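Local coordinates for protein histone-lysine N-methyltransferase, H3 lysine-9 specific SUVH6 (Arabidopsis thaliana, PDB 6A5K) that methylates histone H3 on its K9 side chain, using S-adenosylmethionine as methyl donor, and probably couples this mark to non-CG DNA methylation through its SRA domain, at residues V466-E471 and H477-A482. The protein carries 1 engineered substitution. Residues are numbered along the deposited sequence; the frame is centred on the assembly and turned at random.
Sequences VLYDHE and HVMFFA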
loop_
_atom_site.group_PDB
_atom_site.type_symbol
_atom_site.label_atom_id
_atom_site.label_comp_id
_atom_site.label_asym_id
_atom_site.label_seq_id
_atom_site.Cartn_x
_atom_site.Cartn_y
_atom_site.Cartn_z
ATOM N N VAL A 466 6.107 5.737 17.016
ATOM C CA VAL A 466 4.893 6.323 17.586
ATOM C C VAL A 466 4.947 6.306 19.113
ATOM O O VAL A 466 5.352 5.316 19.720
ATOM C CB VAL A 466 3.609 5.585 17.108
ATOM C CG1 VAL A 466 2.350 6.190 17.754
ATOM C CG2 VAL A 466 3.484 5.646 15.587
ATOM N N LEU A 467 4.550 7.416 19.725
ATOM C CA LEU A 467 4.396 7.485 21.174
ATOM C C LEU A 467 2.942 7.776 21.529
ATOM O O LEU A 467 2.305 8.603 20.871
ATOM C CB LEU A 467 5.312 8.564 21.759
ATOM C CG LEU A 467 6.813 8.278 21.651
ATOM C CD1 LEU A 467 7.632 9.534 21.930
ATOM C CD2 LEU A 467 7.204 7.152 22.611
ATOM N N TYR A 468 2.410 7.095 22.548
ATOM C CA TYR A 468 1.075 7.439 23.049
ATOM C C TYR A 468 0.842 7.090 24.524
ATOM O O TYR A 468 0.238 7.881 25.249
ATOM C CB TYR A 468 -0.012 6.783 22.184
ATOM C CG TYR A 468 -0.102 5.274 22.269
ATOM C CD1 TYR A 468 -1.033 4.661 23.100
ATOM C CD2 TYR A 468 0.718 4.461 21.496
ATOM C CE1 TYR A 468 -1.129 3.282 23.177
ATOM C CE2 TYR A 468 0.623 3.079 21.564
ATOM C CZ TYR A 468 -0.300 2.498 22.409
ATOM O OH TYR A 468 -0.400 1.126 22.488
ATOM N N ASP A 469 1.304 5.928 24.976
ATOM C CA ASP A 469 1.075 5.545 26.374
ATOM C C ASP A 469 2.224 5.966 27.285
ATOM O O ASP A 469 2.197 5.703 28.487
ATOM C CB ASP A 469 0.840 4.039 26.499
ATOM C CG ASP A 469 1.989 3.216 25.954
ATOM O OD1 ASP A 469 2.771 3.741 25.132
ATOM O OD2 ASP A 469 2.108 2.038 26.351
ATOM N N HIS A 470 3.226 6.614 26.701
ATOM C CA HIS A 470 4.339 7.201 27.444
ATOM C C HIS A 470 5.086 8.152 26.508
ATOM O O HIS A 470 4.805 8.193 25.311
ATOM C CB HIS A 470 5.281 6.119 27.998
ATOM C CG HIS A 470 5.968 5.308 26.941
ATOM N ND1 HIS A 470 7.012 5.799 26.185
ATOM C CD2 HIS A 470 5.765 4.037 26.519
ATOM C CE1 HIS A 470 7.418 4.868 25.340
ATOM N NE2 HIS A 470 6.679 3.788 25.521
ATOM N N GLU A 471 6.034 8.910 27.052
ATOM C CA GLU A 471 6.801 9.866 26.251
ATOM C C GLU A 471 8.288 9.525 26.215
ATOM O O GLU A 471 9.124 10.390 25.957
ATOM C CB GLU A 471 6.612 11.285 26.793
ATOM C CG GLU A 471 5.181 11.775 26.748
ATOM C CD GLU A 471 4.986 13.063 27.519
ATOM O OE1 GLU A 471 5.997 13.661 27.942
ATOM O OE2 GLU A 471 3.823 13.476 27.705
ATOM N N HIS A 477 7.090 3.035 20.123
ATOM C CA HIS A 477 6.467 1.915 19.433
ATOM C C HIS A 477 6.925 1.917 17.981
ATOM O O HIS A 477 6.982 2.973 17.348
ATOM C CB HIS A 477 4.942 2.004 19.506
ATOM C CG HIS A 477 4.397 1.886 20.891
ATOM N ND1 HIS A 477 4.111 0.673 21.480
ATOM C CD2 HIS A 477 4.086 2.832 21.811
ATOM C CE1 HIS A 477 3.654 0.876 22.704
ATOM N NE2 HIS A 477 3.631 2.178 22.928
ATOM N N VAL A 478 7.254 0.741 17.455
ATOM C CA VAL A 478 7.617 0.636 16.042
ATOM C C VAL A 478 6.391 0.170 15.260
ATOM O O VAL A 478 5.964 -0.978 15.381
ATOM C CB VAL A 478 8.814 -0.314 15.843
ATOM C CG1 VAL A 478 9.070 -0.585 14.360
ATOM C CG2 VAL A 478 10.060 0.285 16.514
HETATM N N MSE A 479 5.809 1.080 14.482
HETATM C CA MSE A 479 4.556 0.815 13.781
HETATM C C MSE A 479 4.786 0.798 12.278
HETATM O O MSE A 479 5.338 1.751 11.735
HETATM C CB MSE A 479 3.515 1.884 14.127
HETATM C CG MSE A 479 3.347 2.121 15.636
HETATM SE SE MSE A 479 2.742 0.499 16.503
HETATM C CE MSE A 479 1.723 1.268 17.986
ATOM N N PHE A 480 4.348 -0.255 11.595
ATOM C CA PHE A 480 4.516 -0.301 10.143
ATOM C C PHE A 480 3.340 0.308 9.385
ATOM O O PHE A 480 2.177 0.087 9.736
ATOM C CB PHE A 480 4.737 -1.739 9.686
ATOM C CG PHE A 480 5.964 -2.357 10.264
ATOM C CD1 PHE A 480 7.213 -2.018 9.773
ATOM C CD2 PHE A 480 5.878 -3.265 11.307
ATOM C CE1 PHE A 480 8.356 -2.580 10.302
ATOM C CE2 PHE A 480 7.018 -3.822 11.846
ATOM C CZ PHE A 480 8.256 -3.482 11.341
ATOM N N PHE A 481 3.662 1.071 8.339
ATOM C CA PHE A 481 2.672 1.700 7.467
ATOM C C PHE A 481 2.927 1.343 5.997
ATOM O O PHE A 481 4.075 1.207 5.578
ATOM C CB PHE A 481 2.707 3.228 7.608
ATOM C CG PHE A 481 2.105 3.744 8.885
ATOM C CD1 PHE A 481 2.869 3.821 10.046
ATOM C CD2 PHE A 481 0.787 4.172 8.918
ATOM C CE1 PHE A 481 2.319 4.301 11.223
ATOM C CE2 PHE A 481 0.232 4.657 10.099
ATOM C CZ PHE A 481 0.995 4.726 11.240
ATOM N N ALA A 482 1.858 1.222 5.215
ATOM C CA ALA A 482 1.987 1.020 3.767
ATOM C C ALA A 482 2.427 2.296 3.044
ATOM O O ALA A 482 1.906 3.380 3.315
ATOM C CB ALA A 482 0.663 0.518 3.184
#
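His477 NE2 donates a nearly straight hydrogen bond to Asp469 OD1, 2.8 Å away with an N-H...O angle of 168°. The oxygen lies almost exactly in the imidazole plane, yet the bond meets the carboxylate from above its own plane. Histidine suits this place because its second nitrogen, ND1, bonds Glu381 OE2, so the ring is pinned at both nitrogens between two carboxylates, which would probably favour its protonated form. The Tyr468 ring forms an offset stack with the imidazole, planes 27° apart, its CE2 lying over one face and 3.4 Å from His477 NE2. Tyr468 takes chi1 68°, with CG between its backbone N and carbonyl carbon, which swings the ring back toward His477. With an alanine here in place of His477, Asp469 and Glu381 would probably lose the partner they share, and the tyrosine ring the surface it stacks on.

Beside this polar end, Val466 and His477 form an antiparallel hydrogen-bonded pair, with Val466 N to His477 O and His477 N to Val466 O both 2.9 Å. Met479, present as selenomethionine, is an unbranched apolar chain bent at chi2; its CG packs 3.5 Å from Val466 CG2 and its CE approaches Tyr468 CE2.

The contact lies at the loop end of the beta hairpin formed by strands 461-467 and 477-482 in the SET domain; strand 328-330 flanks the first and strand 378-381, which ends at Glu381, the second.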